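Local coordinates for protein Ala-tRNApro hydrolase ProX (Aeropyrum pernix, PDB 1WDV) that probably removes alanine wrongly attached to proline tRNA by hydrolysing the ester bond, acting as a free-standing editing enzyme of the aminoacyl-tRNA deacylase family, at residues I47-A52 / K77-A82; V55-P61 / N106-D112; S70-L74 / V146-V150. All coordinates share one frame; numbering follows the deposited sequence.

Contact 1 of 3, residues I47-A52 / K77-A82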
loop_
_atom_site.group_PDB
_atom_site.type_symbol
_atom_site.label_atom_id
_atom_site.label_comp_id
_atom_site.label_asym_id
_atom_site.label_seq_id
_atom_site.Cartn_x
_atom_site.Cartn_y
_atom_site.Cartn_z
ATOM N N ILE A 47 -6.461 -3.824 0.210
ATOM C CA ILE A 47 -6.520 -5.262 0.481
ATOM C C ILE A 47 -7.553 -5.900 -0.448
ATOM O O ILE A 47 -8.715 -5.448 -0.550
ATOM C CB ILE A 47 -6.878 -5.527 1.957
ATOM C CG1 ILE A 47 -5.848 -4.847 2.869
ATOM C CG2 ILE A 47 -6.932 -7.023 2.236
ATOM C CD1 ILE A 47 -4.379 -5.326 2.679
ATOM N N VAL A 48 -7.128 -6.964 -1.131
ATOM C CA VAL A 48 -7.988 -7.667 -2.079
ATOM C C VAL A 48 -8.102 -9.126 -1.636
ATOM O O VAL A 48 -7.117 -9.721 -1.184
ATOM C CB VAL A 48 -7.372 -7.567 -3.493
ATOM C CG1 VAL A 48 -8.165 -8.382 -4.512
ATOM C CG2 VAL A 48 -7.365 -6.086 -3.916
ATOM N N LEU A 49 -9.305 -9.689 -1.774
ATOM C CA LEU A 49 -9.547 -11.064 -1.347
ATOM C C LEU A 49 -9.975 -11.956 -2.488
ATOM O O LEU A 49 -10.802 -11.545 -3.296
ATOM C CB LEU A 49 -10.672 -11.080 -0.319
ATOM C CG LEU A 49 -10.523 -10.094 0.844
ATOM C CD1 LEU A 49 -11.786 -10.170 1.709
ATOM C CD2 LEU A 49 -9.291 -10.438 1.664
ATOM N N ASP A 50 -9.446 -13.175 -2.576
ATOM C CA ASP A 50 -9.952 -14.060 -3.603
ATOM C C ASP A 50 -10.992 -14.967 -2.930
ATOM O O ASP A 50 -11.241 -14.853 -1.726
ATOM C CB ASP A 50 -8.832 -14.858 -4.326
ATOM C CG ASP A 50 -8.069 -15.832 -3.427
ATOM O OD1 ASP A 50 -8.662 -16.429 -2.510
ATOM O OD2 ASP A 50 -6.838 -16.022 -3.677
ATOM N N ASN A 51 -11.643 -15.841 -3.689
ATOM C CA ASN A 51 -12.657 -16.687 -3.075
ATOM C C ASN A 51 -12.172 -17.991 -2.435
ATOM O O ASN A 51 -12.978 -18.894 -2.174
ATOM C CB ASN A 51 -13.759 -16.976 -4.095
ATOM C CG ASN A 51 -13.284 -17.862 -5.235
ATOM O OD1 ASN A 51 -12.088 -18.116 -5.400
ATOM N ND2 ASN A 51 -14.233 -18.337 -6.030
ATOM N N ALA A 52 -10.874 -18.093 -2.162
ATOM C CA ALA A 52 -10.318 -19.283 -1.545
ATOM C C ALA A 52 -9.383 -18.965 -0.386
ATOM O O ALA A 52 -8.397 -19.661 -0.174
ATOM C CB ALA A 52 -9.581 -20.133 -2.599
ATOM N N LYS A 77 -8.252 -16.405 -9.803
ATOM C CA LYS A 77 -9.488 -16.734 -9.092
ATOM C C LYS A 77 -10.326 -15.470 -8.960
ATOM O O LYS A 77 -9.800 -14.374 -9.047
ATOM C CB LYS A 77 -9.167 -17.208 -7.661
ATOM C CG LYS A 77 -8.479 -18.545 -7.566
ATOM C CD LYS A 77 -8.095 -18.840 -6.139
ATOM C CE LYS A 77 -7.422 -20.211 -6.056
ATOM N NZ LYS A 77 -6.660 -20.340 -4.793
ATOM N N PRO A 78 -11.643 -15.618 -8.730
ATOM C CA PRO A 78 -12.517 -14.457 -8.575
ATOM C C PRO A 78 -12.008 -13.631 -7.385
ATOM O O PRO A 78 -11.617 -14.201 -6.360
ATOM C CB PRO A 78 -13.880 -15.083 -8.274
ATOM C CG PRO A 78 -13.805 -16.425 -8.991
ATOM C CD PRO A 78 -12.405 -16.877 -8.646
ATOM N N VAL A 79 -12.027 -12.308 -7.503
ATOM C CA VAL A 79 -11.567 -11.457 -6.391
ATOM C C VAL A 79 -12.503 -10.300 -6.106
ATOM O O VAL A 79 -13.399 -9.983 -6.898
ATOM C CB VAL A 79 -10.172 -10.822 -6.665
ATOM C CG1 VAL A 79 -9.125 -11.914 -6.783
ATOM C CG2 VAL A 79 -10.208 -9.970 -7.926
ATOM N N ARG A 80 -12.287 -9.662 -4.962
ATOM C CA ARG A 80 -13.077 -8.490 -4.601
ATOM C C ARG A 80 -12.258 -7.681 -3.629
ATOM O O ARG A 80 -11.266 -8.158 -3.097
ATOM C CB ARG A 80 -14.413 -8.873 -3.936
ATOM C CG ARG A 80 -14.296 -9.473 -2.519
ATOM C CD ARG A 80 -15.692 -9.567 -1.905
ATOM N NE ARG A 80 -15.731 -10.320 -0.647
ATOM C CZ ARG A 80 -15.403 -9.847 0.554
ATOM N NH1 ARG A 80 -14.995 -8.597 0.689
ATOM N NH2 ARG A 80 -15.510 -10.626 1.641
ATOM N N LEU A 81 -12.684 -6.440 -3.398
ATOM C CA LEU A 81 -12.016 -5.591 -2.421
ATOM C C LEU A 81 -12.481 -6.033 -1.056
ATOM O O LEU A 81 -13.659 -6.373 -0.890
ATOM C CB LEU A 81 -12.452 -4.134 -2.571
ATOM C CG LEU A 81 -11.907 -3.438 -3.797
ATOM C CD1 LEU A 81 -12.708 -2.149 -4.032
ATOM C CD2 LEU A 81 -10.412 -3.162 -3.585
ATOM N N ALA A 82 -11.556 -6.077 -0.108
ATOM C CA ALA A 82 -11.902 -6.365 1.289
ATOM C C ALA A 82 -12.674 -5.137 1.750
ATOM O O ALA A 82 -12.354 -3.996 1.363
ATOM C CB ALA A 82 -10.643 -6.479 2.136
HETATM O O HOH W 1 -9.875 -2.964 0.348
HETATM O O HOH W 2 -13.601 -13.040 -4.219
HETATM O O HOH W 3 -5.253 -18.106 -2.655
#
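Leu49 and Arg80 face each other as the hydrogen-bonded pair of a short antiparallel bridge: Leu49 N donates to Arg80 O at 2.8 Å, and Arg80 N returns a bond to Leu49 O. A further bond, from Ala82 N to Ile47 O, continues the pairing at one end, while at the other Asn51 N reaches Pro78 O only weakly, where the strand gives way to a turn. On the face carrying Leu49 and Arg80, Leu49 CD1 sits 3.4 Å above the guanidinium plane of Arg80, displaced toward its rim, and Leu49 CG rests against Ala82 CB at 3.8 Å. Leucine suits this place because it offers one methyl to a flat cation and its branch point to a small neighbour. NH1 of Arg80 also bonds to Leu81 O and forms a salt bridge with Glu86, so NH1 of the group under the leucine has two partners. The other face belongs to Val48, Asp50, Val79 and Leu81. There Val48 CG1, anti to its own N (chi1 175°), meets Val79 CB at 3.8 Å, and Asp50 CB touches Val79 CG1. Asp50 has a second task: OD1 accepts from Ala52 N at 2.8 Å, an Asx turn that bends the chain after the strand, and from Gly54 N as well. Its OD2 bonds to Tyr56 OH and, through a water, weakly reaches Lys77 NZ, whose extended chain passes across the carboxylate. Strand 79-81 is one of the two outermost strands of the mixed sheet, with strand 55-61 on the far side of strand 43-50; helix 84-91 packs on Leu49 and Ala82, and helix 68-75 covers Val79.

Contact 2 of 3, residues V55-P61 / N106-D112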
loop_
_atom_site.group_PDB
_atom_site.type_symbol
_atom_site.label_atom_id
_atom_site.label_comp_id
_atom_site.label_asym_id
_atom_site.label_seq_id
_atom_site.Cartn_x
_atom_site.Cartn_y
_atom_site.Cartn_z
ATOM N N VAL A 55 -5.254 -13.510 0.344
ATOM C CA VAL A 55 -5.310 -12.098 0.674
ATOM C C VAL A 55 -4.132 -11.410 0.025
ATOM O O VAL A 55 -2.990 -11.863 0.146
ATOM C CB VAL A 55 -5.253 -11.870 2.190
ATOM C CG1 VAL A 55 -5.406 -10.371 2.494
ATOM C CG2 VAL A 55 -6.384 -12.696 2.877
ATOM N N TYR A 56 -4.417 -10.299 -0.641
ATOM C CA TYR A 56 -3.391 -9.523 -1.312
ATOM C C TYR A 56 -3.392 -8.064 -0.842
ATOM O O TYR A 56 -4.433 -7.545 -0.430
ATOM C CB TYR A 56 -3.645 -9.516 -2.817
ATOM C CG TYR A 56 -3.799 -10.873 -3.445
ATOM C CD1 TYR A 56 -5.012 -11.556 -3.356
ATOM C CD2 TYR A 56 -2.740 -11.470 -4.127
ATOM C CE1 TYR A 56 -5.182 -12.809 -3.932
ATOM C CE2 TYR A 56 -2.904 -12.752 -4.714
ATOM C CZ TYR A 56 -4.136 -13.395 -4.601
ATOM O OH TYR A 56 -4.335 -14.651 -5.137
ATOM N N ALA A 57 -2.223 -7.434 -0.871
ATOM C CA ALA A 57 -2.075 -6.005 -0.539
ATOM C C ALA A 57 -1.576 -5.466 -1.884
ATOM O O ALA A 57 -0.528 -5.866 -2.366
ATOM C CB ALA A 57 -1.027 -5.798 0.547
ATOM N N VAL A 58 -2.347 -4.557 -2.471
ATOM C CA VAL A 58 -2.055 -4.038 -3.800
ATOM C C VAL A 58 -1.789 -2.537 -3.710
ATOM O O VAL A 58 -2.674 -1.763 -3.356
ATOM C CB VAL A 58 -3.281 -4.325 -4.728
ATOM C CG1 VAL A 58 -2.938 -3.963 -6.196
ATOM C CG2 VAL A 58 -3.667 -5.824 -4.608
ATOM N N VAL A 59 -0.566 -2.138 -4.052
ATOM C CA VAL A 59 -0.159 -0.748 -3.976
ATOM C C VAL A 59 -0.322 -0.053 -5.310
ATOM O O VAL A 59 0.311 -0.439 -6.306
ATOM C CB VAL A 59 1.324 -0.632 -3.531
ATOM C CG1 VAL A 59 1.693 0.803 -3.361
ATOM C CG2 VAL A 59 1.518 -1.389 -2.198
ATOM N N ILE A 60 -1.184 0.970 -5.327
ATOM C CA ILE A 60 -1.459 1.716 -6.552
ATOM C C ILE A 60 -1.378 3.225 -6.334
ATOM O O ILE A 60 -1.401 3.704 -5.192
ATOM C CB ILE A 60 -2.871 1.378 -7.144
ATOM C CG1 ILE A 60 -3.977 1.914 -6.235
ATOM C CG2 ILE A 60 -3.035 -0.165 -7.296
ATOM C CD1 ILE A 60 -5.398 1.829 -6.886
ATOM N N PRO A 61 -1.225 3.992 -7.425
ATOM C CA PRO A 61 -1.149 5.463 -7.370
ATOM C C PRO A 61 -2.440 6.016 -6.782
ATOM O O PRO A 61 -3.514 5.471 -7.002
ATOM C CB PRO A 61 -0.996 5.875 -8.830
ATOM C CG PRO A 61 -0.434 4.664 -9.482
ATOM C CD PRO A 61 -1.112 3.513 -8.811
ATOM N N ASN A 106 0.820 -14.005 5.372
ATOM C CA ASN A 106 0.010 -14.680 4.371
ATOM C C ASN A 106 -0.385 -13.721 3.260
ATOM O O ASN A 106 -0.757 -14.150 2.169
ATOM C CB ASN A 106 -1.261 -15.254 4.992
ATOM C CG ASN A 106 -2.155 -14.175 5.594
ATOM O OD1 ASN A 106 -1.703 -13.399 6.430
ATOM N ND2 ASN A 106 -3.423 -14.116 5.164
ATOM N N ILE A 107 -0.306 -12.421 3.541
ATOM C CA ILE A 107 -0.720 -11.441 2.545
ATOM C C ILE A 107 0.325 -11.264 1.457
ATOM O O ILE A 107 1.494 -11.014 1.726
ATOM C CB ILE A 107 -1.062 -10.110 3.239
ATOM C CG1 ILE A 107 -2.166 -10.376 4.277
ATOM C CG2 ILE A 107 -1.480 -9.060 2.167
ATOM C CD1 ILE A 107 -2.728 -9.130 4.950
ATOM N N VAL A 108 -0.126 -11.415 0.219
ATOM C CA VAL A 108 0.732 -11.316 -0.945
ATOM C C VAL A 108 0.777 -9.886 -1.449
ATOM O O VAL A 108 -0.275 -9.302 -1.751
ATOM C CB VAL A 108 0.187 -12.221 -2.035
ATOM C CG1 VAL A 108 0.996 -12.053 -3.313
ATOM C CG2 VAL A 108 0.195 -13.669 -1.526
ATOM N N LEU A 109 1.986 -9.339 -1.583
ATOM C CA LEU A 109 2.129 -7.956 -2.042
ATOM C C LEU A 109 2.235 -7.821 -3.566
ATOM O O LEU A 109 2.976 -8.572 -4.215
ATOM C CB LEU A 109 3.375 -7.339 -1.387
ATOM C CG LEU A 109 3.719 -5.878 -1.703
ATOM C CD1 LEU A 109 2.621 -4.999 -1.122
ATOM C CD2 LEU A 109 5.071 -5.509 -1.100
ATOM N N VAL A 110 1.482 -6.876 -4.118
ATOM C CA VAL A 110 1.469 -6.596 -5.570
ATOM C C VAL A 110 1.692 -5.089 -5.721
ATOM O O VAL A 110 1.041 -4.299 -5.051
ATOM C CB VAL A 110 0.089 -6.968 -6.202
ATOM C CG1 VAL A 110 0.074 -6.638 -7.696
ATOM C CG2 VAL A 110 -0.224 -8.454 -5.978
ATOM N N VAL A 111 2.596 -4.686 -6.613
ATOM C CA VAL A 111 2.893 -3.257 -6.806
ATOM C C VAL A 111 2.605 -2.864 -8.245
ATOM O O VAL A 111 3.054 -3.537 -9.176
ATOM C CB VAL A 111 4.382 -2.962 -6.470
ATOM C CG1 VAL A 111 4.714 -1.496 -6.731
ATOM C CG2 VAL A 111 4.623 -3.236 -4.983
ATOM N N ASP A 112 1.818 -1.808 -8.444
ATOM C CA ASP A 112 1.540 -1.387 -9.813
ATOM C C ASP A 112 2.802 -0.844 -10.474
ATOM O O ASP A 112 3.478 0.017 -9.917
ATOM C CB ASP A 112 0.455 -0.336 -9.886
ATOM C CG ASP A 112 -0.026 -0.146 -11.313
ATOM O OD1 ASP A 112 0.697 0.463 -12.137
ATOM O OD2 ASP A 112 -1.100 -0.654 -11.645
HETATM O O HOH W 4 -2.946 -15.158 0.616
#
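Val55 O takes the N-H of Val108 at 2.9 Å, the first of five backbone bonds that alternate between the two strands in parallel register and end with Asp112 N on Val59 O; the axes of these strand segments come within 4.6 Å and diverge by 24°. Ile107 straddles the start of this pairing. Its CG1 lies across Val55 CG1 at 3.7 Å, whereas CG2, placed anti to the backbone N by a chi1 of -58°, swings over to Ala57 CB, also 3.7 Å away. With an alanine here both branches would go, which is likely to open a gap beside Val55 CG1 and Ala57 CB at this end of the strand pair. Farther along the face of Ala57 and Val59, Leu109 CD1 settles against Val59 CG2 at 3.9 Å; the small Ala57 leaves room for that branch. On the opposite face Tyr56 runs alongside Val108, its CD2 3.7 Å from Val108 CB. Beta-branched valines suit such a strand, being at ease in extended backbone. Helix 68-75 covers the face of Tyr56 and Val110, helix 136-143 that of Leu109 and Val111, an alpha/beta sandwich in which helices flank both faces of a mixed sheet whose strands 55-61, 108-112 and 146-148 run parallel.

Contact 3 of 3, residues S70-L74 / V146-V150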
loop_
_atom_site.group_PDB
_atom_site.type_symbol
_atom_site.label_atom_id
_atom_site.label_comp_id
_atom_site.label_asym_id
_atom_site.label_seq_id
_atom_site.Cartn_x
_atom_site.Cartn_y
_atom_site.Cartn_z
ATOM N N SER A 70 -8.061 -7.092 -13.664
ATOM C CA SER A 70 -6.634 -7.369 -13.680
ATOM C C SER A 70 -6.193 -8.218 -12.491
ATOM O O SER A 70 -5.341 -9.088 -12.644
ATOM C CB SER A 70 -5.830 -6.060 -13.742
ATOM O OG SER A 70 -6.099 -5.399 -14.966
HETATM N N MSE A 71 -6.770 -7.982 -11.311
HETATM C CA MSE A 71 -6.422 -8.765 -10.136
HETATM C C MSE A 71 -6.984 -10.183 -10.242
HETATM O O MSE A 71 -6.390 -11.123 -9.722
HETATM C CB MSE A 71 -6.937 -8.092 -8.849
HETATM C CG MSE A 71 -5.999 -7.074 -8.243
HETATM SE SE MSE A 71 -4.242 -7.724 -7.962
HETATM C CE MSE A 71 -4.592 -9.044 -6.583
ATOM N N LYS A 72 -8.135 -10.329 -10.915
ATOM C CA LYS A 72 -8.745 -11.637 -11.106
ATOM C C LYS A 72 -7.818 -12.476 -11.974
ATOM O O LYS A 72 -7.634 -13.675 -11.726
ATOM C CB LYS A 72 -10.119 -11.499 -11.769
ATOM C CG LYS A 72 -10.780 -12.835 -12.141
ATOM C CD LYS A 72 -12.171 -12.567 -12.725
ATOM C CE LYS A 72 -12.756 -13.775 -13.478
ATOM N NZ LYS A 72 -13.312 -14.836 -12.585
ATOM N N GLU A 73 -7.232 -11.841 -12.989
ATOM C CA GLU A 73 -6.295 -12.524 -13.880
ATOM C C GLU A 73 -5.013 -12.873 -13.121
ATOM O O GLU A 73 -4.490 -13.987 -13.225
ATOM C CB GLU A 73 -5.967 -11.642 -15.088
ATOM C CG GLU A 73 -7.151 -11.446 -16.030
ATOM C CD GLU A 73 -6.908 -10.372 -17.086
ATOM O OE1 GLU A 73 -5.787 -10.324 -17.644
ATOM O OE2 GLU A 73 -7.844 -9.585 -17.368
ATOM N N LEU A 74 -4.506 -11.929 -12.336
ATOM C CA LEU A 74 -3.280 -12.189 -11.581
ATOM C C LEU A 74 -3.500 -13.304 -10.558
ATOM O O LEU A 74 -2.688 -14.235 -10.438
ATOM C CB LEU A 74 -2.823 -10.903 -10.866
ATOM C CG LEU A 74 -1.459 -10.929 -10.157
ATOM C CD1 LEU A 74 -0.390 -11.446 -11.116
ATOM C CD2 LEU A 74 -1.099 -9.520 -9.695
ATOM N N VAL A 146 5.139 -8.886 -6.575
ATOM C CA VAL A 146 4.751 -9.050 -7.955
ATOM C C VAL A 146 4.460 -7.670 -8.567
ATOM O O VAL A 146 3.667 -6.921 -8.022
ATOM C CB VAL A 146 3.445 -9.857 -8.048
ATOM C CG1 VAL A 146 3.084 -10.065 -9.490
ATOM C CG2 VAL A 146 3.584 -11.178 -7.297
ATOM N N VAL A 147 5.099 -7.332 -9.679
ATOM C CA VAL A 147 4.828 -6.054 -10.348
ATOM C C VAL A 147 3.782 -6.336 -11.433
ATOM O O VAL A 147 3.977 -7.241 -12.238
ATOM C CB VAL A 147 6.128 -5.500 -10.986
ATOM C CG1 VAL A 147 5.837 -4.257 -11.773
ATOM C CG2 VAL A 147 7.167 -5.180 -9.851
ATOM N N ALA A 148 2.691 -5.559 -11.464
ATOM C CA ALA A 148 1.625 -5.799 -12.421
ATOM C C ALA A 148 0.924 -4.516 -12.817
ATOM O O ALA A 148 1.216 -3.459 -12.276
ATOM C CB ALA A 148 0.610 -6.778 -11.802
ATOM N N ASP A 149 0.014 -4.603 -13.780
ATOM C CA ASP A 149 -0.760 -3.451 -14.209
ATOM C C ASP A 149 -2.118 -3.713 -13.587
ATOM O O ASP A 149 -2.935 -4.457 -14.142
ATOM C CB ASP A 149 -0.848 -3.411 -15.740
ATOM C CG ASP A 149 0.517 -3.258 -16.365
ATOM O OD1 ASP A 149 1.133 -2.211 -16.142
ATOM O OD2 ASP A 149 0.985 -4.193 -17.051
ATOM N N VAL A 150 -2.360 -3.078 -12.445
ATOM C CA VAL A 150 -3.595 -3.329 -11.706
ATOM C C VAL A 150 -4.411 -2.101 -11.361
ATOM O O VAL A 150 -5.264 -2.150 -10.474
ATOM C CB VAL A 150 -3.265 -4.107 -10.417
ATOM C CG1 VAL A 150 -2.836 -5.530 -10.774
ATOM C CG2 VAL A 150 -2.145 -3.394 -9.653
HETATM O O HOH W 5 -4.682 -3.165 -15.873
#
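Leu74, on helix 68-75, lies over the edge strand 146-148 of the mixed sheet, a helix-on-sheet contact of the alpha/beta kind made almost wholly by apolar side chains. Its CB leaves the helix toward the strand, and a chi1 of -173° sets CG anti to the backbone N, from which the two methyls part company. CD1 slides past Val146 CG1 at 4.1 Å, the two side chains running in opposite directions. CD2 drops onto Ala148 CB at 3.9 Å, and its reach ends near Val150 CG1. A branched residue is apt here because it can meet neighbours spaced along the strand, and the small Ala148 gives CD2 a place to rest. One turn earlier, selenomethionine Met71, its chain bent at chi2 and chi3, brings SE to 3.8 Å from Val150 CG1; the same side chain also packs on Tyr56 and Val58, beneath the helix. Beyond the strand the chain is held by polar bonds: Val150 N is bound to Asp112, and the carboxylate of Asp149 forms a salt bridge with Arg113. At the outer margin Ser70 CB approaches Asp149 O at 3.3 Å, and one water bridges that carbonyl and Ser70 OG, 2.8 Å from each oxygen.

Overall arrangement
The three contacts cross one five-stranded mixed sheet from edge to edge: contact 1 pairs the outer strand 79-81 with 43-50, contact 2 pairs the central strand 55-61 with 108-112, and contact 3 reaches the other outer strand, 146-148. The centre of contact 2 is about 12 Å from that of contact 1 and 9 Å from that of contact 3, which are themselves about 12 Å apart. Val48 O and Tyr56 N, 2.8 Å apart, are probably hydrogen-bonded, as are Val111 N and Val146 O at 2.9 Å. Helix 68-75 ties contact 3 back to contact 1, Met71 and Lys72 packing on Val79. No residue here is assigned to the presumed editing site.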